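Local atomic coordinates of 3-oxoadipate enol-lactonase (Burkholderia xenovorans, PDB entry 2XUA), a protein that probably hydrolyses the enol-lactone of 3-oxoadipate, a step in the bacterial breakdown of catechol. Residues L31-S34 with S40-A43; R57-T60 with G64-E67. All coordinates share one frame; numbering follows the deposited sequence.

Contact 1: L31-S34 with S40-A43; sequences LSNS and SMWA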
loop_
_atom_site.group_PDB
_atom_site.type_symbol
_atom_site.label_atom_id
_atom_site.label_comp_id
_atom_site.label_asym_id
_atom_site.label_seq_id
_atom_site.Cartn_x
_atom_site.Cartn_y
_atom_site.Cartn_z
ATOM N N LEU B 31 9.353 13.096 -3.442
ATOM C CA LEU B 31 9.529 12.490 -2.096
ATOM C C LEU B 31 10.413 11.266 -2.350
ATOM O O LEU B 31 10.192 10.572 -3.347
ATOM C CB LEU B 31 8.137 12.045 -1.599
ATOM C CG LEU B 31 7.181 13.234 -1.413
ATOM C CD1 LEU B 31 5.807 12.801 -0.755
ATOM C CD2 LEU B 31 7.863 14.329 -0.558
ATOM N N SER B 32 11.290 10.900 -1.416
ATOM C CA SER B 32 12.080 9.699 -1.621
ATOM C C SER B 32 12.084 8.823 -0.383
ATOM O O SER B 32 12.219 9.319 0.721
ATOM C CB SER B 32 13.501 10.118 -2.069
ATOM O OG SER B 32 14.210 8.928 -2.418
ATOM N N ASN B 33 11.823 7.530 -0.566
ATOM C CA ASN B 33 11.384 6.620 0.500
ATOM C C ASN B 33 12.596 6.059 1.312
ATOM O O ASN B 33 13.765 6.141 0.915
ATOM C CB ASN B 33 10.722 5.352 -0.076
ATOM C CG ASN B 33 9.605 5.623 -1.081
ATOM O OD1 ASN B 33 9.231 4.739 -1.862
ATOM N ND2 ASN B 33 9.102 6.826 -1.103
ATOM N N SER B 34 12.261 5.490 2.452
ATOM C CA SER B 34 13.218 4.722 3.282
ATOM C C SER B 34 13.469 3.342 2.705
ATOM O O SER B 34 12.585 2.746 2.029
ATOM C CB SER B 34 12.563 4.525 4.660
ATOM O OG SER B 34 13.591 4.160 5.617
ATOM N N SER B 40 3.731 4.187 -0.688
ATOM C CA SER B 40 2.595 4.324 0.237
ATOM C C SER B 40 3.000 4.940 1.557
ATOM O O SER B 40 2.148 5.473 2.317
ATOM C CB SER B 40 1.889 2.956 0.476
ATOM O OG SER B 40 2.708 2.028 1.242
HETATM N N MSE B 41 4.302 4.876 1.876
HETATM C CA MSE B 41 4.735 5.426 3.191
HETATM C C MSE B 41 4.488 6.931 3.308
HETATM O O MSE B 41 4.373 7.432 4.397
HETATM C CB MSE B 41 6.201 5.106 3.471
HETATM C CG MSE B 41 7.133 5.847 2.503
HETATM SE SE MSE B 41 8.846 6.030 3.357
HETATM C CE MSE B 41 8.468 7.402 4.682
ATOM N N TRP B 42 4.342 7.650 2.173
ATOM C CA TRP B 42 4.140 9.085 2.216
ATOM C C TRP B 42 2.647 9.436 2.150
ATOM O O TRP B 42 2.297 10.580 2.041
ATOM C CB TRP B 42 4.808 9.706 0.976
ATOM C CG TRP B 42 6.303 9.647 1.057
ATOM C CD1 TRP B 42 7.134 8.936 0.252
ATOM C CD2 TRP B 42 7.139 10.396 1.964
ATOM N NE1 TRP B 42 8.443 9.135 0.643
ATOM C CE2 TRP B 42 8.485 10.036 1.677
ATOM C CE3 TRP B 42 6.879 11.269 3.018
ATOM C CZ2 TRP B 42 9.586 10.553 2.387
ATOM C CZ3 TRP B 42 7.962 11.815 3.728
ATOM C CH2 TRP B 42 9.315 11.431 3.409
ATOM N N ALA B 43 1.767 8.441 2.135
ATOM C CA ALA B 43 0.366 8.754 1.995
ATOM C C ALA B 43 -0.134 9.828 3.011
ATOM O O ALA B 43 -0.932 10.705 2.633
ATOM C CB ALA B 43 -0.507 7.401 2.072
#
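L31 and W42 illustrate how an indole can close the loop that leaves a strand of an alpha/beta hydrolase. The apolar part of the contact is a sandwich. L31 CB sits over one face of W42 in a CH-pi contact, 3.7 Å from the centroid of the five-membered ring and only 10° off its normal. Further out, L31 CD1 lies 3.7 Å from W42 CG. The opposite face is covered from within 40-43: the CE methyl of selenomethionine M41 stands 3.9 Å above the plane, over the centre of the indole.

M41 also reaches across to the backbone. Its CG lies between the backbone N and the carbonyl carbon (chi1 67°), and the chain bends at its far end, laying SE 3.6 Å from S34 N and 3.9 Å from N33 CA. At the edge of the indole, near its plane, S32 O approaches W42 CZ2 to 3.4 Å. The ring is thus bordered by backbone as well as sandwiched.

S34, in van der Waals range of M41, lines the laevulinic acid pocket, so the packing continues directly into the binding site. Around this buried cluster, L31 and W42 rest on C97 of strand 94-99 and R57 of strand 54-58, while the 3-10 segment that ends at 42 runs on to the following helix, and A43 packs on M173 of the second subunit.

Contact 2: R57-T60 with G64-E67; sequences RYDT and GHSE
D59 and S66 exemplify a loop tied to the end of a strand through a single aspartate. The D59 side chain can be followed outward. D59 CB lies only 3.1 Å from S66 OG. CG is anti to the carbonyl carbon, beside the backbone N (chi1 -75°), and the carboxylate it carries lies against G64 and H65. Of the two oxygens at the tip, OD1 accepts a hydrogen bond from L39 N, outside the two segments. OD2 faces the loop and takes the backbone N-H of H65: the distance from H65 N to D59 OD2 is 2.8 Å and the bond is nearly straight, at 163°. The donor comes to the anti side of the carboxylate, 25° out of its plane. G64 CA closes in beside this bond, 3.2 Å from D59 OD2.

Two backbone amides therefore hold the carboxylate, one on each oxygen, which should fix its rotation and favour the charged form. The second tie is S66 OG, which donates a short bond of 2.5 Å to D59 O and also pairs with H15 N, so one hydroxyl joins the loop to strand 12-19.

H65 stacks on H65 of the second subunit. Within the chain, D59 and S66 pack on strand 12-19, next to strand 54-58 in the sheet, while T60, next to D59, packs on L78 of helix 75-88.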
loop_
_atom_site.group_PDB
_atom_site.type_symbol
_atom_site.label_atom_id
_atom_site.label_comp_id
_atom_site.label_asym_id
_atom_site.label_seq_id
_atom_site.Cartn_x
_atom_site.Cartn_y
_atom_site.Cartn_z
ATOM N N ARG B 57 5.997 10.856 -6.306
ATOM C CA ARG B 57 6.531 9.759 -5.481
ATOM C C ARG B 57 6.999 8.648 -6.391
ATOM O O ARG B 57 6.504 8.521 -7.540
ATOM C CB ARG B 57 5.421 9.191 -4.588
ATOM C CG ARG B 57 5.069 10.129 -3.454
ATOM C CD ARG B 57 3.915 9.448 -2.656
ATOM N NE ARG B 57 2.644 9.650 -3.355
ATOM C CZ ARG B 57 1.516 8.921 -3.159
ATOM N NH1 ARG B 57 1.501 7.892 -2.344
ATOM N NH2 ARG B 57 0.376 9.235 -3.773
ATOM N N TYR B 58 7.890 7.789 -5.894
ATOM C CA TYR B 58 8.352 6.705 -6.715
ATOM C C TYR B 58 8.843 5.581 -5.806
ATOM O O TYR B 58 9.117 5.796 -4.626
ATOM C CB TYR B 58 9.463 7.212 -7.693
ATOM C CG TYR B 58 10.766 7.518 -7.013
ATOM C CD1 TYR B 58 11.850 6.617 -7.077
ATOM C CD2 TYR B 58 10.954 8.712 -6.339
ATOM C CE1 TYR B 58 13.071 6.895 -6.397
ATOM C CE2 TYR B 58 12.156 9.001 -5.672
ATOM C CZ TYR B 58 13.187 8.072 -5.693
ATOM O OH TYR B 58 14.356 8.367 -5.056
ATOM N N ASP B 59 8.895 4.382 -6.358
ATOM C CA ASP B 59 9.513 3.250 -5.676
ATOM C C ASP B 59 10.985 3.234 -6.053
ATOM O O ASP B 59 11.358 3.063 -7.230
ATOM C CB ASP B 59 8.812 1.947 -6.044
ATOM C CG ASP B 59 7.450 1.805 -5.338
ATOM O OD1 ASP B 59 7.187 2.582 -4.436
ATOM O OD2 ASP B 59 6.633 0.922 -5.652
ATOM N N THR B 60 11.821 3.394 -5.038
ATOM C CA THR B 60 13.284 3.330 -5.257
ATOM C C THR B 60 13.635 2.001 -5.934
ATOM O O THR B 60 12.974 0.994 -5.730
ATOM C CB THR B 60 13.971 3.437 -3.874
ATOM O OG1 THR B 60 13.601 4.677 -3.247
ATOM C CG2 THR B 60 15.549 3.387 -4.008
ATOM N N GLY B 64 9.157 -2.105 -3.951
ATOM C CA GLY B 64 7.815 -1.782 -4.339
ATOM C C GLY B 64 7.545 -2.445 -5.654
ATOM O O GLY B 64 7.749 -3.679 -5.786
ATOM N N HIS B 65 7.102 -1.639 -6.619
ATOM C CA HIS B 65 6.773 -2.177 -7.921
ATOM C C HIS B 65 7.791 -1.787 -8.952
ATOM O O HIS B 65 7.545 -1.918 -10.158
ATOM C CB HIS B 65 5.366 -1.738 -8.300
ATOM C CG HIS B 65 4.344 -2.434 -7.476
ATOM N ND1 HIS B 65 3.855 -3.677 -7.812
ATOM C CD2 HIS B 65 3.828 -2.136 -6.258
ATOM C CE1 HIS B 65 3.045 -4.102 -6.859
ATOM N NE2 HIS B 65 3.008 -3.183 -5.903
ATOM N N SER B 66 8.929 -1.326 -8.485
ATOM C CA SER B 66 9.977 -0.932 -9.403
ATOM C C SER B 66 10.819 -2.189 -9.689
ATOM O O SER B 66 10.714 -3.207 -8.961
ATOM C CB SER B 66 10.867 0.160 -8.815
ATOM O OG SER B 66 10.187 1.435 -8.744
ATOM N N GLU B 67 11.692 -2.098 -10.686
ATOM C CA GLU B 67 12.593 -3.196 -10.984
ATOM C C GLU B 67 13.608 -3.305 -9.873
ATOM O O GLU B 67 13.958 -2.312 -9.244
ATOM C CB GLU B 67 13.305 -2.885 -12.292
ATOM C CG GLU B 67 14.307 -3.948 -12.788
ATOM C CD GLU B 67 15.147 -3.405 -13.955
ATOM O OE1 GLU B 67 14.614 -3.279 -15.076
ATOM O OE2 GLU B 67 16.307 -3.040 -13.743
#

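Overall arrangement
Contacts 1 and 2 follow one another along the chain, each at the exit of a strand, and strands 28-32 and 54-58 are neighbours in the central sheet. Their centres lie 10 Å apart and they touch directly: S32 OG and Y58 OH, 2.7 Å apart, probably share a hydrogen bond, and W42 CB packs 3.7 Å from R57 CD. Proximity to the ligand separates them. In contact 1 the S34 side chain comes within about 3 Å of laevulinic acid and touches S100, the likely nucleophile of a Ser-His-Asp triad with H244 and D217. In contact 2 the T60 side chain remains about 10 Å from the ligand. Both contacts also reach the second subunit.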